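PDB 2WW8: CELL WALL surface anchor family protein from Streptococcus pneumoniae, which serves as the adhesin of the pneumococcal pilus, probably recognising host-cell surfaces through an integrin-like domain that carries a magnesium site. Local coordinates for residues 462-472 / 484-494; 388-396 / 437-448. All coordinates share one frame; numbering follows the deposited sequence.

Contact 1: 462-472 / 484-494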
loop_
_atom_site.group_PDB
_atom_site.type_symbol
_atom_site.label_atom_id
_atom_site.label_comp_id
_atom_site.label_asym_id
_atom_site.label_seq_id
_atom_site.Cartn_x
_atom_site.Cartn_y
_atom_site.Cartn_z
ATOM N N PRO A 462 27.168 -63.633 20.750
ATOM C CA PRO A 462 26.703 -63.730 19.337
ATOM C C PRO A 462 25.164 -63.875 19.257
ATOM O O PRO A 462 24.568 -64.614 20.044
ATOM C CB PRO A 462 27.418 -64.999 18.832
ATOM C CG PRO A 462 28.681 -65.081 19.733
ATOM C CD PRO A 462 28.178 -64.658 21.068
ATOM N N ALA A 463 24.577 -63.181 18.302
ATOM C CA ALA A 463 23.142 -63.015 18.078
ATOM C C ALA A 463 22.681 -64.049 17.048
ATOM O O ALA A 463 23.414 -64.387 16.132
ATOM C CB ALA A 463 22.876 -61.628 17.533
ATOM N N ALA A 464 21.471 -64.576 17.226
ATOM C CA ALA A 464 20.924 -65.558 16.280
ATOM C C ALA A 464 19.516 -65.115 15.853
ATOM O O ALA A 464 18.829 -64.527 16.670
ATOM C CB ALA A 464 20.907 -66.913 16.922
ATOM N N PHE A 465 19.107 -65.329 14.599
ATOM C CA PHE A 465 17.716 -65.097 14.207
ATOM C C PHE A 465 16.889 -66.333 14.611
ATOM O O PHE A 465 17.240 -67.434 14.162
ATOM C CB PHE A 465 17.723 -64.975 12.692
ATOM C CG PHE A 465 16.415 -64.553 12.117
ATOM C CD1 PHE A 465 15.955 -63.243 12.317
ATOM C CD2 PHE A 465 15.650 -65.461 11.412
ATOM C CE1 PHE A 465 14.723 -62.834 11.788
ATOM C CE2 PHE A 465 14.434 -65.068 10.874
ATOM C CZ PHE A 465 13.971 -63.745 11.050
ATOM N N PRO A 466 15.825 -66.178 15.433
ATOM C CA PRO A 466 15.030 -67.314 15.849
ATOM C C PRO A 466 14.160 -67.881 14.713
ATOM O O PRO A 466 13.610 -67.160 13.878
ATOM C CB PRO A 466 14.151 -66.778 17.003
ATOM C CG PRO A 466 14.518 -65.382 17.211
ATOM C CD PRO A 466 15.246 -64.917 15.954
ATOM N N VAL A 467 14.041 -69.201 14.681
ATOM C CA VAL A 467 13.289 -69.797 13.605
ATOM C C VAL A 467 12.253 -70.697 14.263
ATOM O O VAL A 467 12.577 -71.702 14.877
ATOM C CB VAL A 467 14.188 -70.584 12.613
ATOM C CG1 VAL A 467 13.328 -71.193 11.510
ATOM C CG2 VAL A 467 15.263 -69.659 11.942
ATOM N N LYS A 468 10.979 -70.317 14.169
ATOM C CA LYS A 468 10.020 -71.104 14.889
ATOM C C LYS A 468 9.754 -72.455 14.179
ATOM O O LYS A 468 9.997 -72.570 12.967
ATOM C CB LYS A 468 8.800 -70.224 15.147
ATOM C CG LYS A 468 7.984 -70.009 13.917
ATOM C CD LYS A 468 6.754 -69.125 14.237
ATOM C CE LYS A 468 6.136 -68.538 12.947
ATOM N NZ LYS A 468 4.796 -67.944 13.177
ATOM N N PRO A 469 9.280 -73.466 14.918
ATOM C CA PRO A 469 9.076 -74.766 14.321
ATOM C C PRO A 469 8.352 -74.687 12.968
ATOM O O PRO A 469 8.695 -75.403 12.030
ATOM C CB PRO A 469 8.179 -75.480 15.357
ATOM C CG PRO A 469 8.615 -74.873 16.659
ATOM C CD PRO A 469 8.753 -73.429 16.296
ATOM N N GLU A 470 7.353 -73.820 12.849
ATOM C CA GLU A 470 6.579 -73.698 11.609
ATOM C C GLU A 470 7.291 -73.085 10.425
ATOM O O GLU A 470 6.726 -73.119 9.343
ATOM C CB GLU A 470 5.311 -72.887 11.872
ATOM C CG GLU A 470 4.440 -73.646 12.885
ATOM C CD GLU A 470 4.858 -73.432 14.357
ATOM O OE1 GLU A 470 5.716 -72.567 14.679
ATOM O OE2 GLU A 470 4.255 -74.150 15.188
ATOM N N LYS A 471 8.458 -72.475 10.634
ATOM C CA LYS A 471 9.247 -71.873 9.565
ATOM C C LYS A 471 10.535 -72.663 9.292
ATOM O O LYS A 471 11.332 -72.316 8.406
ATOM C CB LYS A 471 9.726 -70.506 10.007
ATOM C CG LYS A 471 8.698 -69.422 10.006
ATOM C CD LYS A 471 8.039 -69.268 8.640
ATOM C CE LYS A 471 7.062 -68.083 8.618
ATOM N NZ LYS A 471 5.988 -68.327 7.606
ATOM N N TYR A 472 10.747 -73.702 10.086
ATOM C CA TYR A 472 12.016 -74.416 10.026
ATOM C C TYR A 472 12.172 -74.989 8.608
ATOM O O TYR A 472 13.183 -74.726 7.967
ATOM C CB TYR A 472 12.085 -75.516 11.083
ATOM C CG TYR A 472 13.349 -76.332 10.935
ATOM C CD1 TYR A 472 14.567 -75.894 11.479
ATOM C CD2 TYR A 472 13.331 -77.535 10.212
ATOM C CE1 TYR A 472 15.732 -76.647 11.304
ATOM C CE2 TYR A 472 14.492 -78.299 10.036
ATOM C CZ TYR A 472 15.686 -77.819 10.588
ATOM O OH TYR A 472 16.877 -78.504 10.446
ATOM N N GLY A 484 18.839 -76.614 14.422
ATOM C CA GLY A 484 17.693 -76.993 15.223
ATOM C C GLY A 484 16.986 -78.071 14.442
ATOM O O GLY A 484 17.655 -78.836 13.739
ATOM N N ASP A 485 15.658 -78.158 14.572
ATOM C CA ASP A 485 14.886 -79.254 13.962
ATOM C C ASP A 485 13.411 -78.840 13.754
ATOM O O ASP A 485 12.974 -77.795 14.303
ATOM C CB ASP A 485 15.014 -80.500 14.820
ATOM C CG ASP A 485 14.341 -80.345 16.192
ATOM O OD1 ASP A 485 13.084 -80.196 16.295
ATOM O OD2 ASP A 485 15.067 -80.401 17.210
ATOM N N PRO A 486 12.639 -79.621 12.972
ATOM C CA PRO A 486 11.242 -79.263 12.698
ATOM C C PRO A 486 10.304 -79.289 13.922
ATOM O O PRO A 486 9.208 -78.726 13.868
ATOM C CB PRO A 486 10.786 -80.320 11.692
ATOM C CG PRO A 486 12.041 -80.940 11.172
ATOM C CD PRO A 486 12.995 -80.898 12.328
ATOM N N ILE A 487 10.701 -79.927 15.015
ATOM C CA ILE A 487 9.849 -80.005 16.200
ATOM C C ILE A 487 10.040 -78.817 17.144
ATOM O O ILE A 487 9.044 -78.228 17.588
ATOM C CB ILE A 487 10.078 -81.317 16.900
ATOM C CG1 ILE A 487 9.366 -82.391 16.059
ATOM C CG2 ILE A 487 9.555 -81.254 18.341
ATOM C CD1 ILE A 487 9.565 -83.847 16.458
ATOM N N ASN A 488 11.303 -78.465 17.413
ATOM C CA ASN A 488 11.731 -77.430 18.343
ATOM C C ASN A 488 12.018 -76.146 17.660
ATOM O O ASN A 488 12.163 -75.109 18.298
ATOM C CB ASN A 488 12.953 -77.942 19.112
ATOM C CG ASN A 488 12.611 -79.151 19.954
ATOM O OD1 ASN A 488 11.713 -79.085 20.826
ATOM N ND2 ASN A 488 13.302 -80.285 19.715
ATOM N N GLY A 489 12.096 -76.166 16.334
ATOM C CA GLY A 489 12.497 -74.979 15.631
ATOM C C GLY A 489 13.989 -74.833 15.851
ATOM O O GLY A 489 14.643 -75.815 16.190
ATOM N N GLY A 490 14.525 -73.625 15.666
ATOM C CA GLY A 490 15.968 -73.397 15.775
ATOM C C GLY A 490 16.356 -71.937 15.639
ATOM O O GLY A 490 15.615 -71.043 16.067
ATOM N N TYR A 491 17.528 -71.694 15.050
ATOM C CA TYR A 491 18.114 -70.362 15.012
ATOM C C TYR A 491 19.169 -70.326 13.867
ATOM O O TYR A 491 19.604 -71.377 13.403
ATOM C CB TYR A 491 18.676 -69.978 16.397
ATOM C CG TYR A 491 19.797 -70.853 16.904
ATOM C CD1 TYR A 491 19.542 -71.985 17.685
ATOM C CD2 TYR A 491 21.127 -70.541 16.615
ATOM C CE1 TYR A 491 20.582 -72.793 18.163
ATOM C CE2 TYR A 491 22.167 -71.348 17.066
ATOM C CZ TYR A 491 21.902 -72.444 17.829
ATOM O OH TYR A 491 23.015 -73.184 18.217
ATOM N N ILE A 492 19.496 -69.119 13.410
ATOM C CA ILE A 492 20.438 -68.844 12.358
ATOM C C ILE A 492 21.423 -67.826 12.956
ATOM O O ILE A 492 21.009 -66.709 13.318
ATOM C CB ILE A 492 19.746 -68.224 11.088
ATOM C CG1 ILE A 492 18.743 -69.235 10.482
ATOM C CG2 ILE A 492 20.866 -67.786 10.088
ATOM C CD1 ILE A 492 17.805 -68.618 9.375
ATOM N N TRP A 493 22.685 -68.235 13.085
ATOM C CA TRP A 493 23.662 -67.260 13.580
ATOM C C TRP A 493 23.800 -66.114 12.608
ATOM O O TRP A 493 23.923 -66.353 11.396
ATOM C CB TRP A 493 25.045 -67.903 13.696
ATOM C CG TRP A 493 25.191 -68.917 14.803
ATOM C CD1 TRP A 493 25.534 -70.247 14.656
ATOM C CD2 TRP A 493 25.032 -68.693 16.213
ATOM N NE1 TRP A 493 25.591 -70.841 15.887
ATOM C CE2 TRP A 493 25.274 -69.922 16.857
ATOM C CE3 TRP A 493 24.690 -67.582 16.984
ATOM C CZ2 TRP A 493 25.215 -70.070 18.257
ATOM C CZ3 TRP A 493 24.634 -67.719 18.391
ATOM C CH2 TRP A 493 24.895 -68.970 19.013
ATOM N N LEU A 494 23.805 -64.877 13.119
ATOM C CA LEU A 494 23.920 -63.700 12.281
ATOM C C LEU A 494 25.307 -63.056 12.173
ATOM O O LEU A 494 26.015 -62.917 13.190
ATOM C CB LEU A 494 22.949 -62.601 12.736
ATOM C CG LEU A 494 21.475 -62.995 12.868
ATOM C CD1 LEU A 494 20.668 -61.887 13.525
ATOM C CD2 LEU A 494 20.870 -63.480 11.504
HETATM O O HOH W 1 26.136 -64.408 15.513
HETATM O O HOH W 2 11.613 -72.738 17.644
HETATM O O HOH W 3 7.740 -78.184 11.675
HETATM O O HOH W 4 19.287 -78.082 11.270
#
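One face of the Tyr472 ring lies on the Asp485-Pro486 peptide: Asp485 C sits 3.6 Å above the ring plane over its centre, and Pro486 N is offset toward the rim. With CG anti to the backbone N (chi1 175°), the ring reaches out of helix 469-477 and across the turn, where its CD2 is 3.8 Å from Pro486 CG. In the ring plane at its edge a water accepts from Tyr472 OH and donates to Gly484 O. The Trp493 indole carries Tyr491 CE2 over one face, while Ala463 O approaches its edge in plane, 3.5 Å from Trp493 CE3. Ala464 CB fits beside both aromatics, 3.6 Å from Tyr491 CD2; Ala464, Tyr491 and Trp493 project from the same face of the sheet. The face carrying Phe465, Val467 and Ile492 is apolar: Val467 CG2 meets Ile492 CD1 at 3.8 Å, and Met475 of the helix touches all three. At its end Phe465 CB meets Leu494 CD2. Asp485 OD1 accepts from Ile487 N (2.7 Å), an Asx turn, and from Asn488 N, which completes an Asx motif. Paired backbone bonds at Phe465-Ile492 and Val467-Gly490, the latter including Gly490 N to Val467 O at 2.8 Å, establish the register. Strands 464-467 and 489-493 run at 154°, an antiparallel beta pair joined through a helix, within the antiparallel sheet that also contains strand 284-292.

Contact 2: 388-396 / 437-448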
loop_
_atom_site.group_PDB
_atom_site.type_symbol
_atom_site.label_atom_id
_atom_site.label_comp_id
_atom_site.label_asym_id
_atom_site.label_seq_id
_atom_site.Cartn_x
_atom_site.Cartn_y
_atom_site.Cartn_z
ATOM N N GLY A 388 25.117 -35.465 10.495
ATOM C CA GLY A 388 25.798 -36.721 10.836
ATOM C C GLY A 388 26.977 -37.113 9.973
ATOM O O GLY A 388 27.119 -36.702 8.820
ATOM N N VAL A 389 27.864 -37.873 10.580
ATOM C CA VAL A 389 28.996 -38.464 9.899
ATOM C C VAL A 389 28.560 -39.521 8.883
ATOM O O VAL A 389 27.478 -40.077 9.032
ATOM C CB VAL A 389 30.011 -39.012 10.924
ATOM C CG1 VAL A 389 30.487 -37.896 11.910
ATOM C CG2 VAL A 389 29.453 -40.197 11.710
ATOM N N PRO A 390 29.410 -39.794 7.885
ATOM C CA PRO A 390 29.012 -40.714 6.818
ATOM C C PRO A 390 28.836 -42.146 7.343
ATOM O O PRO A 390 29.537 -42.588 8.240
ATOM C CB PRO A 390 30.181 -40.663 5.794
ATOM C CG PRO A 390 31.405 -40.085 6.541
ATOM C CD PRO A 390 30.761 -39.194 7.651
ATOM N N THR A 391 27.908 -42.888 6.745
ATOM C CA THR A 391 27.638 -44.238 7.130
ATOM C C THR A 391 27.540 -45.090 5.849
ATOM O O THR A 391 27.144 -46.261 5.925
ATOM C CB THR A 391 26.333 -44.375 7.968
ATOM O OG1 THR A 391 25.248 -43.795 7.247
ATOM C CG2 THR A 391 26.425 -43.729 9.398
ATOM N N MET A 392 27.922 -44.501 4.716
ATOM C CA MET A 392 28.089 -45.127 3.439
ATOM C C MET A 392 29.258 -44.472 2.690
ATOM O O MET A 392 29.533 -43.285 2.906
ATOM C CB MET A 392 26.808 -44.876 2.605
ATOM C CG MET A 392 25.674 -45.685 3.237
ATOM S SD MET A 392 24.076 -45.486 2.361
ATOM C CE MET A 392 24.341 -46.458 0.885
ATOM N N SER A 393 29.894 -45.194 1.781
ATOM C CA SER A 393 30.971 -44.570 0.986
ATOM C C SER A 393 31.140 -45.458 -0.256
ATOM O O SER A 393 30.673 -46.618 -0.269
ATOM C CB SER A 393 32.279 -44.542 1.827
ATOM O OG SER A 393 32.587 -45.838 2.327
ATOM N N TYR A 394 31.808 -44.960 -1.295
ATOM C CA TYR A 394 32.197 -45.800 -2.445
ATOM C C TYR A 394 33.495 -46.535 -2.122
ATOM O O TYR A 394 34.329 -45.994 -1.431
ATOM C CB TYR A 394 32.386 -44.988 -3.719
ATOM C CG TYR A 394 31.064 -44.504 -4.324
ATOM C CD1 TYR A 394 30.160 -45.382 -4.902
ATOM C CD2 TYR A 394 30.807 -43.150 -4.424
ATOM C CE1 TYR A 394 28.983 -44.932 -5.503
ATOM C CE2 TYR A 394 29.682 -42.667 -5.049
ATOM C CZ TYR A 394 28.773 -43.559 -5.574
ATOM O OH TYR A 394 27.625 -43.037 -6.112
ATOM N N PRO A 395 33.645 -47.779 -2.588
ATOM C CA PRO A 395 34.837 -48.582 -2.305
ATOM C C PRO A 395 36.037 -48.041 -3.125
ATOM O O PRO A 395 35.883 -47.635 -4.282
ATOM C CB PRO A 395 34.441 -50.008 -2.768
ATOM C CG PRO A 395 33.448 -49.785 -3.885
ATOM C CD PRO A 395 32.680 -48.509 -3.431
ATOM N N ILE A 396 37.208 -48.056 -2.504
ATOM C CA ILE A 396 38.464 -47.861 -3.178
ATOM C C ILE A 396 38.672 -49.147 -3.998
ATOM O O ILE A 396 38.374 -50.280 -3.525
ATOM C CB ILE A 396 39.511 -47.694 -2.117
ATOM C CG1 ILE A 396 39.140 -46.437 -1.311
ATOM C CG2 ILE A 396 40.968 -47.699 -2.706
ATOM C CD1 ILE A 396 40.014 -46.214 -0.078
ATOM N N GLU A 437 24.210 -49.504 -8.183
ATOM C CA GLU A 437 25.016 -48.963 -7.108
ATOM C C GLU A 437 24.970 -49.778 -5.814
ATOM O O GLU A 437 25.992 -49.902 -5.122
ATOM C CB GLU A 437 24.536 -47.546 -6.827
ATOM C CG GLU A 437 25.270 -46.940 -5.620
ATOM C CD GLU A 437 25.276 -45.402 -5.693
ATOM O OE1 GLU A 437 25.705 -44.789 -6.713
ATOM O OE2 GLU A 437 24.736 -44.877 -4.708
ATOM N N HIS A 438 23.785 -50.288 -5.465
ATOM C CA HIS A 438 23.594 -51.056 -4.244
ATOM C C HIS A 438 24.509 -52.264 -4.257
ATOM O O HIS A 438 24.779 -52.794 -3.200
ATOM C CB HIS A 438 22.143 -51.555 -4.110
ATOM C CG HIS A 438 21.620 -52.317 -5.291
ATOM N ND1 HIS A 438 21.445 -53.690 -5.279
ATOM C CD2 HIS A 438 21.228 -51.901 -6.514
ATOM C CE1 HIS A 438 20.939 -54.083 -6.437
ATOM N NE2 HIS A 438 20.782 -53.011 -7.199
ATOM N N THR A 439 24.985 -52.717 -5.421
ATOM C CA THR A 439 25.878 -53.891 -5.415
ATOM C C THR A 439 27.364 -53.611 -5.134
ATOM O O THR A 439 28.194 -54.551 -4.918
ATOM C CB THR A 439 25.813 -54.724 -6.752
ATOM O OG1 THR A 439 26.407 -53.941 -7.794
ATOM C CG2 THR A 439 24.403 -55.202 -7.130
ATOM N N ILE A 440 27.742 -52.340 -5.181
ATOM C CA ILE A 440 29.128 -51.985 -4.870
ATOM C C ILE A 440 29.318 -51.046 -3.706
ATOM O O ILE A 440 30.387 -51.047 -3.103
ATOM C CB ILE A 440 29.849 -51.323 -6.044
ATOM C CG1 ILE A 440 29.003 -50.131 -6.503
ATOM C CG2 ILE A 440 30.170 -52.432 -7.134
ATOM C CD1 ILE A 440 29.470 -49.335 -7.692
ATOM N N VAL A 441 28.302 -50.261 -3.378
ATOM C CA VAL A 441 28.427 -49.305 -2.273
ATOM C C VAL A 441 28.779 -49.985 -0.948
ATOM O O VAL A 441 28.325 -51.118 -0.634
ATOM C CB VAL A 441 27.147 -48.411 -2.176
ATOM C CG1 VAL A 441 25.899 -49.191 -1.523
ATOM C CG2 VAL A 441 27.356 -47.151 -1.390
ATOM N N ARG A 442 29.534 -49.234 -0.120
ATOM C CA ARG A 442 29.915 -49.722 1.219
ATOM C C ARG A 442 28.934 -49.144 2.210
ATOM O O ARG A 442 28.555 -47.977 2.078
ATOM C CB ARG A 442 31.369 -49.351 1.611
ATOM C CG ARG A 442 32.463 -49.713 0.586
ATOM C CD ARG A 442 32.415 -51.197 0.227
ATOM N NE ARG A 442 32.671 -52.050 1.368
ATOM C CZ ARG A 442 32.784 -53.374 1.303
ATOM N NH1 ARG A 442 32.638 -53.986 0.131
ATOM N NH2 ARG A 442 32.992 -54.062 2.422
ATOM N N GLY A 443 28.571 -49.946 3.227
ATOM C CA GLY A 443 27.689 -49.435 4.293
ATOM C C GLY A 443 26.223 -49.348 3.901
ATOM O O GLY A 443 25.869 -49.522 2.737
ATOM N N ASP A 444 25.363 -49.105 4.889
ATOM C CA ASP A 444 23.929 -49.013 4.641
ATOM C C ASP A 444 23.266 -48.095 5.676
ATOM O O ASP A 444 22.037 -48.178 5.831
ATOM C CB ASP A 444 23.316 -50.418 4.573
ATOM C CG ASP A 444 23.228 -51.105 5.958
ATOM O OD1 ASP A 444 23.705 -50.547 7.003
ATOM O OD2 ASP A 444 22.653 -52.222 5.988
ATOM N N GLY A 445 24.039 -47.240 6.375
ATOM C CA GLY A 445 23.464 -46.493 7.528
ATOM C C GLY A 445 23.732 -47.085 8.883
ATOM O O GLY A 445 23.462 -46.418 9.857
ATOM N N GLN A 446 24.282 -48.305 8.979
ATOM C CA GLN A 446 24.527 -48.980 10.260
ATOM C C GLN A 446 25.548 -48.268 11.148
ATOM O O GLN A 446 25.329 -48.116 12.342
ATOM C CB GLN A 446 25.052 -50.385 10.005
ATOM C CG GLN A 446 25.068 -51.329 11.223
ATOM C CD GLN A 446 23.661 -51.619 11.672
ATOM O OE1 GLN A 446 22.816 -52.067 10.895
ATOM N NE2 GLN A 446 23.384 -51.295 12.906
ATOM N N SER A 447 26.669 -47.849 10.582
ATOM C CA SER A 447 27.702 -47.245 11.430
ATOM C C SER A 447 28.678 -46.458 10.521
ATOM O O SER A 447 28.823 -46.753 9.357
ATOM C CB SER A 447 28.493 -48.378 12.090
ATOM O OG SER A 447 29.401 -47.891 13.035
ATOM N N TYR A 448 29.360 -45.500 11.115
ATOM C CA TYR A 448 30.558 -44.899 10.608
ATOM C C TYR A 448 31.663 -45.955 10.475
ATOM O O TYR A 448 32.522 -45.820 9.610
ATOM C CB TYR A 448 31.001 -43.858 11.625
ATOM C CG TYR A 448 32.241 -43.072 11.271
ATOM C CD1 TYR A 448 32.158 -41.989 10.371
ATOM C CD2 TYR A 448 33.464 -43.379 11.879
ATOM C CE1 TYR A 448 33.311 -41.240 10.037
ATOM C CE2 TYR A 448 34.627 -42.646 11.560
ATOM C CZ TYR A 448 34.519 -41.568 10.657
ATOM O OH TYR A 448 35.618 -40.805 10.325
HETATM O O HOH W 5 27.107 -48.694 7.594
#
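Ser393 and Arg442 form the hydrogen-bonded pair of a short, weakly bonded antiparallel ribbon in the von Willebrand factor A-like (integrin I-like) domain, just after the magnesium ligand Asp387. Arg442 N donates to Ser393 O at 2.9 Å, and Ser393 N returns a bond to Arg442 O at 3.1 Å. Further along, Gly445 N reaches Thr391 O from above the carbonyl plane, at a longer 3.3 Å. Side chains close in around this ribbon. Met392 bends at chi3 (74°), which turns CE back to 3.8 Å from Val441 CG2. Pro395 CB rests on the aliphatic part of Arg442, 3.8 Å from its CD. At the other end Val389 CG2 comes to 3.5 Å from Tyr448 CD1, the two side chains crossing at about a right angle, while Pro390 lies alongside the same ring. Pro390 O is buried there and has no hydrogen-bond partner.

A second shell holds these groups. Arg442 NH1 forms a salt bridge with Glu498 and NH2 a hydrogen bond with Leu501 O; Ser393 OG bonds His515, and Asp444 pairs with Arg497. Helix 359-373 supplies Lys361, whose salt bridge to Glu437 OE2 probably keeps that carboxylate ionised and in position for Tyr394. Tyr394 OH donates to Glu437 OE1 at 2.7 Å, in the plane of the ring but 54° out of the carboxylate plane, ring and carboxylate being turned 87° apart.

Contact 2 closes at residue 448 before contact 1 opens at 462, so the two follow in series along the chain. Their centres are 30 Å apart and their nearest atoms about 10 Å, without touching. They share no sheet: contact 2 is a two-stranded ribbon among helices 359-373, 516-526 and 549-558, with the Thr391 side chain about 7 Å from the magnesium ion, whereas contact 1, 75 Å from the chain centre, belongs to the antiparallel sheet of strands 284-292, 461-467 and 489-496. In sequence, both fall in the insertion between parallel-sheet strands 379-386 and 533-539, but an earlier insertion, between 269-275 and 379-386, completes the sheet of contact 1.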